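Local coordinates for protein seryl-tRNA synthetase, cytoplasmic (Candida albicans, PDB 3QO8) that attaches serine to tRNA(Ser) in two steps, first activating serine with ATP to Ser-AMP and then passing the seryl group to the acceptor end of the tRNA, at residues G286-A289 against F293-H296; E355-F358 against E363-E366; A253-E258 against V269-Y274; T246-I251 against C400-L405. All coordinates share one frame; numbering follows the deposited sequence. Where two conformers were deposited one is given.

Contact 1 of 4, residues G286-A289 against F293-H296. With SSA (5'-O-(N-(L-seryl)-sulfamoyl)adenosine), chain B.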
loop_
_atom_site.group_PDB
_atom_site.type_symbol
_atom_site.label_atom_id
_atom_site.label_comp_id
_atom_site.label_asym_id
_atom_site.label_seq_id
_atom_site.Cartn_x
_atom_site.Cartn_y
_atom_site.Cartn_z
ATOM N N GLY A 286 -11.913 19.182 3.172
ATOM C CA GLY A 286 -11.798 20.316 2.276
ATOM C C GLY A 286 -10.440 20.997 2.267
ATOM O O GLY A 286 -10.028 21.542 1.241
ATOM N N LYS A 287 -9.742 20.974 3.401
ATOM C CA LYS A 287 -8.448 21.645 3.498
ATOM C C LYS A 287 -7.398 21.014 2.580
ATOM O O LYS A 287 -7.157 19.801 2.626
ATOM C CB LYS A 287 -7.956 21.696 4.949
ATOM C CG LYS A 287 -7.861 20.345 5.633
ATOM C CD LYS A 287 -7.348 20.489 7.060
ATOM C CE LYS A 287 -5.979 21.153 7.095
ATOM N NZ LYS A 287 -5.423 21.226 8.476
ATOM N N ASP A 288 -6.787 21.850 1.742
ATOM C CA ASP A 288 -5.814 21.393 0.755
ATOM C C ASP A 288 -6.497 20.431 -0.217
ATOM O O ASP A 288 -6.048 19.298 -0.417
ATOM C CB ASP A 288 -4.621 20.728 1.447
ATOM C CG ASP A 288 -4.057 21.573 2.589
ATOM O OD1 ASP A 288 -3.852 22.795 2.392
ATOM O OD2 ASP A 288 -3.831 21.012 3.688
ATOM N N ALA A 289 -7.581 20.911 -0.822
ATOM C CA ALA A 289 -8.498 20.079 -1.605
ATOM C C ALA A 289 -7.896 19.492 -2.880
ATOM O O ALA A 289 -8.126 18.325 -3.206
ATOM C CB ALA A 289 -9.765 20.869 -1.936
ATOM N N PHE A 293 -0.705 17.480 -2.188
ATOM C CA PHE A 293 -0.103 18.046 -0.990
ATOM C C PHE A 293 -0.602 17.318 0.236
ATOM O O PHE A 293 0.172 16.995 1.128
ATOM C CB PHE A 293 -0.418 19.551 -0.871
ATOM C CG PHE A 293 0.139 20.185 0.384
ATOM C CD1 PHE A 293 1.391 20.785 0.378
ATOM C CD2 PHE A 293 -0.577 20.156 1.569
ATOM C CE1 PHE A 293 1.908 21.364 1.531
ATOM C CE2 PHE A 293 -0.065 20.725 2.724
ATOM C CZ PHE A 293 1.185 21.330 2.702
ATOM N N ARG A 294 -1.906 17.078 0.289
ATOM C CA ARG A 294 -2.498 16.353 1.396
ATOM C C ARG A 294 -3.390 15.273 0.827
ATOM O O ARG A 294 -4.478 15.567 0.323
ATOM C CB ARG A 294 -3.343 17.273 2.294
ATOM C CG ARG A 294 -3.960 16.507 3.460
ATOM C CD ARG A 294 -4.816 17.388 4.379
ATOM N NE ARG A 294 -4.015 18.416 5.020
ATOM C CZ ARG A 294 -3.205 18.201 6.054
ATOM N NH1 ARG A 294 -3.090 16.982 6.572
ATOM N NH2 ARG A 294 -2.509 19.209 6.570
ATOM N N VAL A 295 -2.921 14.028 0.892
ATOM C CA VAL A 295 -3.609 12.908 0.248
ATOM C C VAL A 295 -3.760 11.747 1.214
ATOM O O VAL A 295 -3.284 11.817 2.342
ATOM C CB VAL A 295 -2.847 12.443 -1.009
ATOM C CG1 VAL A 295 -2.995 13.476 -2.142
ATOM C CG2 VAL A 295 -1.368 12.203 -0.670
ATOM N N HIS A 296 -4.432 10.677 0.780
ATOM C CA HIS A 296 -4.672 9.520 1.653
ATOM C C HIS A 296 -3.550 8.478 1.569
ATOM O O HIS A 296 -3.444 7.622 2.436
ATOM C CB HIS A 296 -6.007 8.839 1.316
ATOM C CG HIS A 296 -7.208 9.671 1.658
ATOM N ND1 HIS A 296 -7.522 10.026 2.955
ATOM C CD2 HIS A 296 -8.159 10.228 0.873
ATOM C CE1 HIS A 296 -8.613 10.775 2.952
ATOM N NE2 HIS A 296 -9.022 10.906 1.703
HETATM N N10 SSA B . 7.198 9.518 11.387
HETATM C CA SSA B . 7.009 10.960 11.529
HETATM C CB SSA B . 8.173 11.708 10.879
HETATM O OG SSA B . 8.116 11.580 9.445
HETATM C C9 SSA B . 5.711 11.383 10.902
HETATM O O9 SSA B . 5.018 10.594 10.270
HETATM N N8 SSA B . 5.371 12.657 11.069
HETATM S S1 SSA B . 4.200 13.364 10.234
HETATM O O1S SSA B . 2.890 12.902 10.595
HETATM O O2S SSA B . 4.293 14.772 10.437
HETATM O "O5'" SSA B . 4.423 13.119 8.729
HETATM C "C5'" SSA B . 5.669 13.407 8.118
HETATM C "C4'" SSA B . 5.429 14.198 6.828
HETATM O "O4'" SSA B . 4.618 13.495 5.880
HETATM C "C3'" SSA B . 4.700 15.506 7.039
HETATM O "O3'" SSA B . 5.605 16.496 7.550
HETATM C "C2'" SSA B . 4.212 15.795 5.624
HETATM O "O2'" SSA B . 5.283 16.333 4.824
HETATM C "C1'" SSA B . 3.876 14.406 5.080
HETATM N N9 SSA B . 2.432 14.132 5.230
HETATM C C8 SSA B . 1.761 13.936 6.377
HETATM N N7 SSA B . 0.458 13.731 6.084
HETATM C C5 SSA B . 0.332 13.795 4.746
HETATM C C6 SSA B . -0.740 13.653 3.886
HETATM N N6 SSA B . -1.964 13.403 4.399
HETATM N N1 SSA B . -0.542 13.769 2.552
HETATM C C2 SSA B . 0.679 14.020 2.064
HETATM N N3 SSA B . 1.738 14.151 2.874
HETATM C C4 SSA B . 1.579 14.055 4.213
HETATM O O HOH W 1 -3.581 18.240 -1.737
#

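Contact 2 of 4, residues E355-F358 against E363-E366. With MG (magnesium ion), chain C; SSA (5'-O-(N-(L-seryl)-sulfamoyl)adenosine), chain B.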
loop_
_atom_site.group_PDB
_atom_site.type_symbol
_atom_site.label_atom_id
_atom_site.label_comp_id
_atom_site.label_asym_id
_atom_site.label_seq_id
_atom_site.Cartn_x
_atom_site.Cartn_y
_atom_site.Cartn_z
ATOM N N GLU A 355 9.566 23.625 7.719
ATOM C CA GLU A 355 8.482 24.121 6.887
ATOM C C GLU A 355 9.107 24.858 5.716
ATOM O O GLU A 355 9.877 25.808 5.905
ATOM C CB GLU A 355 7.590 25.082 7.688
ATOM C CG GLU A 355 7.077 24.526 9.028
ATOM C CD GLU A 355 6.235 25.555 9.774
ATOM O OE1 GLU A 355 6.521 26.762 9.633
ATOM O OE2 GLU A 355 5.283 25.165 10.474
ATOM N N ALA A 356 8.787 24.415 4.506
ATOM C CA ALA A 356 9.429 24.952 3.316
ATOM C C ALA A 356 8.558 26.054 2.735
ATOM O O ALA A 356 7.342 26.049 2.909
ATOM C CB ALA A 356 9.635 23.853 2.273
ATOM N N TRP A 357 9.193 26.990 2.041
ATOM C CA TRP A 357 8.476 28.097 1.437
ATOM C C TRP A 357 7.756 27.669 0.166
ATOM O O TRP A 357 8.368 27.127 -0.748
ATOM C CB TRP A 357 9.448 29.243 1.129
ATOM C CG TRP A 357 8.793 30.473 0.538
ATOM C CD1 TRP A 357 8.930 30.954 -0.741
ATOM C CD2 TRP A 357 7.911 31.381 1.215
ATOM N NE1 TRP A 357 8.182 32.113 -0.894
ATOM C CE2 TRP A 357 7.553 32.390 0.292
ATOM C CE3 TRP A 357 7.396 31.442 2.516
ATOM C CZ2 TRP A 357 6.697 33.441 0.631
ATOM C CZ3 TRP A 357 6.554 32.489 2.852
ATOM C CH2 TRP A 357 6.215 33.476 1.914
ATOM N N PHE A 358 6.450 27.914 0.118
ATOM C CA PHE A 358 5.665 27.704 -1.085
ATOM C C PHE A 358 5.344 29.094 -1.664
ATOM O O PHE A 358 4.474 29.798 -1.146
ATOM C CB PHE A 358 4.370 26.942 -0.747
ATOM C CG PHE A 358 4.544 25.434 -0.614
ATOM C CD1 PHE A 358 5.336 24.885 0.393
ATOM C CD2 PHE A 358 3.895 24.573 -1.487
ATOM C CE1 PHE A 358 5.487 23.494 0.517
ATOM C CE2 PHE A 358 4.040 23.195 -1.379
ATOM C CZ PHE A 358 4.847 22.645 -0.374
ATOM N N GLU A 363 3.428 31.049 1.720
ATOM C CA GLU A 363 3.414 30.577 3.098
ATOM C C GLU A 363 4.455 29.490 3.261
ATOM O O GLU A 363 4.738 28.752 2.322
ATOM C CB GLU A 363 2.068 29.945 3.430
ATOM C CG GLU A 363 0.883 30.868 3.337
ATOM C CD GLU A 363 -0.419 30.132 3.573
ATOM O OE1 GLU A 363 -0.365 28.989 4.078
ATOM O OE2 GLU A 363 -1.491 30.692 3.250
ATOM N N TYR A 364 5.001 29.383 4.462
ATOM C CA TYR A 364 5.782 28.225 4.847
ATOM C C TYR A 364 4.835 27.072 5.138
ATOM O O TYR A 364 3.846 27.245 5.853
ATOM C CB TYR A 364 6.578 28.535 6.106
ATOM C CG TYR A 364 7.787 29.418 5.879
ATOM C CD1 TYR A 364 8.927 28.915 5.251
ATOM C CD2 TYR A 364 7.805 30.739 6.327
ATOM C CE1 TYR A 364 10.040 29.707 5.056
ATOM C CE2 TYR A 364 8.917 31.545 6.136
ATOM C CZ TYR A 364 10.032 31.020 5.504
ATOM O OH TYR A 364 11.148 31.783 5.310
ATOM N N LYS A 365 5.143 25.895 4.599
ATOM C CA LYS A 365 4.313 24.701 4.824
ATOM C C LYS A 365 5.141 23.547 5.342
ATOM O O LYS A 365 6.235 23.294 4.851
ATOM C CB LYS A 365 3.638 24.253 3.525
ATOM C CG LYS A 365 2.894 25.368 2.785
ATOM C CD LYS A 365 1.549 25.631 3.404
ATOM C CE LYS A 365 0.455 24.896 2.657
ATOM N NZ LYS A 365 -0.887 25.224 3.213
ATOM N N GLU A 366 4.594 22.826 6.309
ATOM C CA GLU A 366 5.294 21.702 6.910
ATOM C C GLU A 366 5.688 20.609 5.893
ATOM O O GLU A 366 4.836 20.084 5.186
ATOM C CB GLU A 366 4.400 21.092 7.977
ATOM C CG GLU A 366 5.000 19.843 8.611
ATOM C CD GLU A 366 3.950 18.972 9.264
ATOM O OE1 GLU A 366 2.864 19.487 9.603
ATOM O OE2 GLU A 366 4.216 17.769 9.438
HETATM MG MG MG C . 3.947 16.798 11.640
HETATM N N10 SSA B . 7.198 9.518 11.387
HETATM C CA SSA B . 7.009 10.960 11.529
HETATM C CB SSA B . 8.173 11.708 10.879
HETATM O OG SSA B . 8.116 11.580 9.445
HETATM C C9 SSA B . 5.711 11.383 10.902
HETATM O O9 SSA B . 5.018 10.594 10.270
HETATM N N8 SSA B . 5.371 12.657 11.069
HETATM S S1 SSA B . 4.200 13.364 10.234
HETATM O O1S SSA B . 2.890 12.902 10.595
HETATM O O2S SSA B . 4.293 14.772 10.437
HETATM O "O5'" SSA B . 4.423 13.119 8.729
HETATM C "C5'" SSA B . 5.669 13.407 8.118
HETATM C "C4'" SSA B . 5.429 14.198 6.828
HETATM O "O4'" SSA B . 4.618 13.495 5.880
HETATM C "C3'" SSA B . 4.700 15.506 7.039
HETATM O "O3'" SSA B . 5.605 16.496 7.550
HETATM C "C2'" SSA B . 4.212 15.795 5.624
HETATM O "O2'" SSA B . 5.283 16.333 4.824
HETATM C "C1'" SSA B . 3.876 14.406 5.080
HETATM N N9 SSA B . 2.432 14.132 5.230
HETATM C C8 SSA B . 1.761 13.936 6.377
HETATM N N7 SSA B . 0.458 13.731 6.084
HETATM C C5 SSA B . 0.332 13.795 4.746
HETATM C C6 SSA B . -0.740 13.653 3.886
HETATM N N6 SSA B . -1.964 13.403 4.399
HETATM N N1 SSA B . -0.542 13.769 2.552
HETATM C C2 SSA B . 0.679 14.020 2.064
HETATM N N3 SSA B . 1.738 14.151 2.874
HETATM C C4 SSA B . 1.579 14.055 4.213
HETATM O O HOH W 2 1.431 16.930 11.628
HETATM O O HOH W 3 3.642 18.872 12.777
HETATM O O HOH W 4 3.748 15.371 13.803
#

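Contact 3 of 4, residues A253-E258 against V269-Y274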
loop_
_atom_site.group_PDB
_atom_site.type_symbol
_atom_site.label_atom_id
_atom_site.label_comp_id
_atom_site.label_asym_id
_atom_site.label_seq_id
_atom_site.Cartn_x
_atom_site.Cartn_y
_atom_site.Cartn_z
ATOM N N ALA A 253 9.032 -0.927 15.767
ATOM C CA ALA A 253 8.832 -2.263 16.334
ATOM C C ALA A 253 9.863 -3.277 15.837
ATOM O O ALA A 253 9.865 -4.420 16.280
ATOM C CB ALA A 253 7.433 -2.764 16.033
ATOM N N TYR A 254 10.720 -2.855 14.910
ATOM C CA TYR A 254 11.721 -3.737 14.295
ATOM C C TYR A 254 12.580 -4.442 15.353
ATOM O O TYR A 254 12.808 -5.650 15.272
ATOM C CB TYR A 254 12.602 -2.917 13.347
ATOM C CG TYR A 254 13.531 -3.696 12.428
ATOM C CD1 TYR A 254 13.036 -4.395 11.328
ATOM C CD2 TYR A 254 14.903 -3.686 12.631
ATOM C CE1 TYR A 254 13.882 -5.079 10.466
ATOM C CE2 TYR A 254 15.762 -4.371 11.775
ATOM C CZ TYR A 254 15.241 -5.059 10.693
ATOM O OH TYR A 254 16.087 -5.741 9.856
ATOM N N HIS A 255 13.052 -3.688 16.343
ATOM C CA HIS A 255 13.903 -4.251 17.396
ATOM C C HIS A 255 13.152 -4.520 18.697
ATOM O O HIS A 255 13.777 -4.666 19.748
ATOM C CB HIS A 255 15.099 -3.335 17.683
ATOM C CG HIS A 255 16.087 -3.267 16.564
ATOM N ND1 HIS A 255 16.863 -4.345 16.192
ATOM C CD2 HIS A 255 16.429 -2.252 15.734
ATOM C CE1 HIS A 255 17.630 -4.000 15.173
ATOM N NE2 HIS A 255 17.388 -2.736 14.878
ATOM N N ALA A 256 11.823 -4.580 18.638
ATOM C CA ALA A 256 11.030 -4.909 19.825
ATOM C C ALA A 256 11.559 -6.182 20.486
ATOM O O ALA A 256 11.861 -7.170 19.797
ATOM C CB ALA A 256 9.561 -5.101 19.460
ATOM N N GLY A 257 11.660 -6.154 21.813
ATOM C CA GLY A 257 12.069 -7.310 22.595
ATOM C C GLY A 257 13.531 -7.660 22.436
ATOM O O GLY A 257 13.947 -8.757 22.790
ATOM N N GLU A 258 14.317 -6.736 21.890
ATOM C CA GLU A 258 15.745 -6.972 21.708
ATOM C C GLU A 258 16.539 -6.137 22.706
ATOM O O GLU A 258 15.978 -5.307 23.413
ATOM C CB GLU A 258 16.174 -6.705 20.258
ATOM C CG GLU A 258 15.533 -7.685 19.274
ATOM C CD GLU A 258 15.851 -7.375 17.816
ATOM O OE1 GLU A 258 16.902 -6.762 17.536
ATOM O OE2 GLU A 258 15.044 -7.751 16.950
ATOM N N VAL A 269 21.948 3.003 15.972
ATOM C CA VAL A 269 21.503 2.300 14.775
ATOM C C VAL A 269 20.599 3.258 13.997
ATOM O O VAL A 269 19.631 3.775 14.548
ATOM C CB VAL A 269 20.719 1.030 15.141
ATOM C CG1 VAL A 269 19.950 0.523 13.955
ATOM C CG2 VAL A 269 21.659 -0.048 15.691
ATOM N N ARG A 270 20.922 3.501 12.736
ATOM C CA ARG A 270 20.186 4.473 11.940
ATOM C C ARG A 270 19.553 3.818 10.713
ATOM O O ARG A 270 20.252 3.190 9.921
ATOM C CB ARG A 270 21.132 5.588 11.503
ATOM C CG ARG A 270 21.859 6.292 12.682
ATOM C CD ARG A 270 22.617 7.521 12.194
ATOM N NE ARG A 270 23.142 8.345 13.289
ATOM C CZ ARG A 270 24.432 8.472 13.578
ATOM N NH1 ARG A 270 25.337 7.836 12.846
ATOM N NH2 ARG A 270 24.821 9.254 14.584
ATOM N N TYR A 271 18.238 3.965 10.564
ATOM C CA TYR A 271 17.526 3.403 9.413
ATOM C C TYR A 271 16.980 4.499 8.487
ATOM O O TYR A 271 16.397 5.480 8.946
ATOM C CB TYR A 271 16.373 2.511 9.860
ATOM C CG TYR A 271 16.844 1.272 10.578
ATOM C CD1 TYR A 271 17.575 0.295 9.904
ATOM C CD2 TYR A 271 16.589 1.089 11.925
ATOM C CE1 TYR A 271 18.037 -0.856 10.570
ATOM C CE2 TYR A 271 17.038 -0.046 12.590
ATOM C CZ TYR A 271 17.756 -1.012 11.906
ATOM O OH TYR A 271 18.202 -2.131 12.576
ATOM N N ALA A 272 17.205 4.315 7.192
ATOM C CA ALA A 272 16.554 5.096 6.160
ATOM C C ALA A 272 15.314 4.309 5.748
ATOM O O ALA A 272 15.375 3.428 4.875
ATOM C CB ALA A 272 17.497 5.290 4.988
ATOM N N GLY A 273 14.193 4.609 6.399
ATOM C CA GLY A 273 12.967 3.866 6.179
ATOM C C GLY A 273 12.287 4.305 4.904
ATOM O O GLY A 273 12.295 5.477 4.577
ATOM N N TYR A 274 11.710 3.362 4.173
ATOM C CA TYR A 274 10.920 3.708 2.999
ATOM C C TYR A 274 9.639 2.896 2.988
ATOM O O TYR A 274 9.663 1.670 3.181
ATOM C CB TYR A 274 11.698 3.464 1.693
ATOM C CG TYR A 274 10.772 3.430 0.496
ATOM C CD1 TYR A 274 10.005 4.548 0.160
ATOM C CD2 TYR A 274 10.613 2.283 -0.261
ATOM C CE1 TYR A 274 9.130 4.529 -0.901
ATOM C CE2 TYR A 274 9.736 2.262 -1.357
ATOM C CZ TYR A 274 8.997 3.390 -1.663
ATOM O OH TYR A 274 8.118 3.404 -2.727
#

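Contact 4 of 4, residues T246-I251 against C400-L405. With SSA (5'-O-(N-(L-seryl)-sulfamoyl)adenosine), chain B.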
loop_
_atom_site.group_PDB
_atom_site.type_symbol
_atom_site.label_atom_id
_atom_site.label_comp_id
_atom_site.label_asym_id
_atom_site.label_seq_id
_atom_site.Cartn_x
_atom_site.Cartn_y
_atom_site.Cartn_z
ATOM N N THR A 246 2.971 5.686 8.631
ATOM C CA THR A 246 4.360 6.108 8.457
ATOM C C THR A 246 5.244 4.911 8.758
ATOM O O THR A 246 4.899 4.091 9.610
ATOM C CB THR A 246 4.738 7.290 9.428
ATOM O OG1 THR A 246 6.161 7.350 9.586
ATOM C CG2 THR A 246 4.115 7.088 10.803
ATOM N N SER A 247 6.375 4.799 8.064
ATOM C CA SER A 247 7.289 3.690 8.330
ATOM C C SER A 247 7.841 3.716 9.756
ATOM O O SER A 247 8.393 2.723 10.236
ATOM C CB SER A 247 8.416 3.598 7.287
ATOM O OG SER A 247 9.231 4.768 7.278
ATOM N N GLU A 248 7.685 4.859 10.423
ATOM C CA GLU A 248 8.039 4.989 11.832
ATOM C C GLU A 248 7.417 3.853 12.637
ATOM O O GLU A 248 8.046 3.272 13.517
ATOM C CB GLU A 248 7.550 6.334 12.384
ATOM C CG GLU A 248 7.857 6.554 13.858
ATOM C CD GLU A 248 6.942 7.590 14.531
ATOM O OE1 GLU A 248 6.465 8.545 13.862
ATOM O OE2 GLU A 248 6.696 7.430 15.748
ATOM N N GLN A 249 6.168 3.541 12.326
ATOM C CA GLN A 249 5.422 2.551 13.090
ATOM C C GLN A 249 6.049 1.147 13.040
ATOM O O GLN A 249 6.441 0.612 14.080
ATOM C CB GLN A 249 3.944 2.578 12.701
ATOM C CG GLN A 249 3.238 3.793 13.310
ATOM C CD GLN A 249 1.992 4.231 12.544
ATOM O OE1 GLN A 249 1.728 3.778 11.430
ATOM N NE2 GLN A 249 1.222 5.127 13.149
ATOM N N PRO A 250 6.177 0.555 11.837
ATOM C CA PRO A 250 6.771 -0.794 11.829
ATOM C C PRO A 250 8.271 -0.792 12.167
ATOM O O PRO A 250 8.764 -1.721 12.798
ATOM C CB PRO A 250 6.520 -1.301 10.389
ATOM C CG PRO A 250 6.341 -0.048 9.542
ATOM C CD PRO A 250 5.698 0.980 10.507
ATOM N N ILE A 251 8.989 0.250 11.774
ATOM C CA ILE A 251 10.418 0.288 12.043
ATOM C C ILE A 251 10.685 0.464 13.543
ATOM O O ILE A 251 11.660 -0.060 14.074
ATOM C CB ILE A 251 11.124 1.372 11.185
ATOM C CG1 ILE A 251 10.991 1.011 9.697
ATOM C CG2 ILE A 251 12.595 1.523 11.621
ATOM C CD1 ILE A 251 11.604 2.022 8.698
ATOM N N CYS A 400 14.438 6.406 21.135
ATOM C CA CYS A 400 14.034 6.402 19.735
ATOM C C CYS A 400 13.743 7.812 19.256
ATOM O O CYS A 400 13.091 8.598 19.942
ATOM C CB CYS A 400 12.796 5.542 19.521
ATOM S SG CYS A 400 13.043 3.862 20.183
ATOM N N LEU A 401 14.230 8.105 18.061
ATOM C CA LEU A 401 13.963 9.371 17.408
ATOM C C LEU A 401 13.486 9.064 16.013
ATOM O O LEU A 401 13.866 8.045 15.427
ATOM C CB LEU A 401 15.242 10.195 17.322
ATOM C CG LEU A 401 15.956 10.524 18.636
ATOM C CD1 LEU A 401 17.124 9.574 18.853
ATOM C CD2 LEU A 401 16.452 11.976 18.593
ATOM N N ASN A 402 12.648 9.939 15.472
ATOM C CA ASN A 402 12.227 9.789 14.096
ATOM C C ASN A 402 12.143 11.157 13.459
ATOM O O ASN A 402 11.823 12.147 14.132
ATOM C CB ASN A 402 10.886 9.049 14.005
ATOM C CG ASN A 402 9.716 9.880 14.520
ATOM O OD1 ASN A 402 9.106 10.657 13.769
ATOM N ND2 ASN A 402 9.389 9.714 15.801
ATOM N N SER A 403 12.467 11.224 12.173
ATOM C CA SER A 403 12.345 12.474 11.438
ATOM C C SER A 403 12.046 12.206 9.975
ATOM O O SER A 403 12.674 11.355 9.347
ATOM C CB SER A 403 13.613 13.322 11.578
ATOM O OG SER A 403 13.566 14.461 10.722
ATOM N N THR A 404 11.080 12.929 9.425
ATOM C CA THR A 404 10.885 12.882 7.993
ATOM C C THR A 404 12.209 13.226 7.315
ATOM O O THR A 404 12.904 14.133 7.753
ATOM C CB THR A 404 9.866 13.929 7.546
ATOM O OG1 THR A 404 8.722 13.888 8.411
ATOM C CG2 THR A 404 9.456 13.689 6.097
ATOM N N LEU A 405 12.573 12.502 6.262
ATOM C CA LEU A 405 13.548 13.053 5.332
ATOM C C LEU A 405 12.764 13.711 4.203
ATOM O O LEU A 405 12.822 14.919 4.032
ATOM C CB LEU A 405 14.519 12.000 4.773
ATOM C CG LEU A 405 15.517 12.677 3.818
ATOM C CD1 LEU A 405 16.590 13.457 4.593
ATOM C CD2 LEU A 405 16.154 11.712 2.850
HETATM N N10 SSA B . 7.198 9.518 11.387
HETATM C CA SSA B . 7.009 10.960 11.529
HETATM C CB SSA B . 8.173 11.708 10.879
HETATM O OG SSA B . 8.116 11.580 9.445
HETATM C C9 SSA B . 5.711 11.383 10.902
HETATM O O9 SSA B . 5.018 10.594 10.270
HETATM N N8 SSA B . 5.371 12.657 11.069
HETATM S S1 SSA B . 4.200 13.364 10.234
HETATM O O1S SSA B . 2.890 12.902 10.595
HETATM O O2S SSA B . 4.293 14.772 10.437
HETATM O "O5'" SSA B . 4.423 13.119 8.729
HETATM C "C5'" SSA B . 5.669 13.407 8.118
HETATM C "C4'" SSA B . 5.429 14.198 6.828
HETATM O "O4'" SSA B . 4.618 13.495 5.880
HETATM C "C3'" SSA B . 4.700 15.506 7.039
HETATM O "O3'" SSA B . 5.605 16.496 7.550
HETATM C "C2'" SSA B . 4.212 15.795 5.624
HETATM O "O2'" SSA B . 5.283 16.333 4.824
HETATM C "C1'" SSA B . 3.876 14.406 5.080
HETATM N N9 SSA B . 2.432 14.132 5.230
HETATM C C8 SSA B . 1.761 13.936 6.377
HETATM N N7 SSA B . 0.458 13.731 6.084
HETATM C C5 SSA B . 0.332 13.795 4.746
HETATM C C6 SSA B . -0.740 13.653 3.886
HETATM N N6 SSA B . -1.964 13.403 4.399
HETATM N N1 SSA B . -0.542 13.769 2.552
HETATM C C2 SSA B . 0.679 14.020 2.064
HETATM N N3 SSA B . 1.738 14.151 2.874
HETATM C C4 SSA B . 1.579 14.055 4.213
#

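Contact 1 of 4, residues G286-A289 against F293-H296
The shortest polar bond between the two segments is the salt bridge from R294 NE to D288 OD2, 2.9 Å long. It is nearly straight, with an N-H...O angle of 166°. OD2 lies at the edge of the guanidinium, close to its plane, and offers the lone pair that faces away from OD1. Carboxylate and guanidinium are turned only 22° from each other. The R294 chain leaves the backbone extended and then bends at chi3 (-63°), which turns NE back toward D288. Its other end is held too, because NH1 forms a salt bridge with E281. D288 CG comes obliquely to F293 CD2, 3.9 Å away. A water accepts from R294 N and probably donates to D288 O, linking the backbones. K287 brings a like charge near, its NZ lying 4.0 Å from R294 NH2, though K287 is poorly ordered. Both segments belong to the motif 2 loop, between the antiparallel strands 269-278 and 297-307 of the class II catalytic core. V295 reads the adenine edge with its backbone. V295 N donates to SSA N1 at 2.9 Å in a nearly straight bond, and SSA N6 donates to V295 O at 2.9 Å in a clearly bent one. The two carboxylates on R294 probably offset the nearby lysine charge and hold the arginine in place beside the adenine.

Contact 2 of 4, residues E355-F358 against E363-E366
W357 carries CG anti to its backbone N (chi1 -178°), while Y364 has CG beside its own N (chi1 -75°), and the two rings meet across the strand pair. The edge of the indole six-membered ring points at the phenol face in a T-shaped pair, with planes at 68° and W357 CE3 above the centre of the Y364 ring. One face of the indole also covers the backbone of the neighbouring strand, with W357 CZ3 3.6 Å from E363 N. Outside the pair, W357 NE1 bonds to E140 O. On the other face of the sheet the F358 ring lies across the K365 chain, and F358 CD1 is 3.5 Å from K365 CG. The segments are the two arms of an antiparallel beta hairpin in the class II catalytic sheet. A356 and K365 form a hydrogen-bonded pair, with K365 N to A356 O at 2.8 Å. F358 and E363 form the next such pair, where F358 N to E363 O is 2.9 Å and the return bond is longer. E355 packs CB on Y364 CB at 3.9 Å, and its OE1 makes a salt bridge with R335. At the far end E366 reaches the active site. E366 OE2 binds the magnesium ion at 2.4 Å and accepts from SSA O3' at 2.7 Å. SSA O2S, three waters and S369 complete the metal site.

Contact 3 of 4, residues A253-E258 against V269-Y274
Segment 253-258 makes a type I turn (A253 to A256) and a type II turn (H255 to E258), while 269-274 is a strand, with Y254 CA 10.4 Å from Y271 CA. Side chains span that gap. Y271 OH meets H255 NE2 at 2.5 Å, a short hydrogen bond in which either could donate. The two rings meet rim to rim, with planes 27° apart. On its other nitrogen, H255 ND1 donates to E258 OE1 at 2.8 Å. That bond is almost straight (174°), in the imidazole plane but above the carboxylate plane. This chain of bonds from carboxylate through imidazole to phenol ties the loop after helix 248-252 to strand 269-278 of the class II catalytic sheet. Y254 completes an aromatic cluster, with its CE2 3.4 Å from Y271 OH. Y254 CD2 lies over one face of the H255 ring, and the Y254 and Y271 rings meet obliquely, neither stacked nor T-shaped. R168 of the second subunit forms a salt bridge with E258 OE2, and R181 of that subunit bonds to Y254 OH.

Contact 4 of 4, residues T246-I251 against C400-L405
E248 and N402 meet beside the seryl end of the bound analogue SSA. In the conformer described, the E248 carboxylate and the N402 amide are stacked, with planes 14° apart and E248 CD 3.6 Å from N402 CG. E248 OE1 and N402 OD1 come within 3.4 Å, but both are acceptors and form no bond. The amino group of the ligand is gripped twice: SSA N10 donates to E248 OE1 at 2.8 Å and to T246 OG1 at 3.0 Å. T404 OG1 donates to the seryl hydroxyl, SSA OG, at 2.6 Å. N402 OD1 lies 3.1 Å from SSA CA. The second shell sets these groups. E248 N bonds to T246 OG1 at 3.0 Å, a capping bond where the chain enters helix 248-252, and K300 NZ also reaches that hydroxyl. Q377 NE2 holds E248 OE2, and S369 N bonds to T404 OG1. E248 and T246 thus hold the alpha-amino group, while the T404 bond to SSA OG reads the side-chain hydroxyl and probably contributes to serine specificity.

Overall arrangement
The four contacts lie in the class II catalytic core. Contact 3 is buried, while contacts 1, 2 and 4 are partly buried and touch the bound analogue at different places: adenine, ribose with metal, and seryl group. Contacts 1 and 2 pack on each other, F293 meeting K365 and F358. Contacts 2, 3 and 4 reach one sheet, where strands 363-372 and 399-404 of contacts 2 and 4 are neighbours. Contact 3 is about 9 Å from contact 4, centre to centre, and I251 packs on G273. Their chemistry differs: a loop salt bridge in contact 1, strand pairing in contact 2, an imidazole-phenol hydrogen bond within an aromatic cluster beside the second subunit in contact 3, and a stacked carboxylate and amide in contact 4.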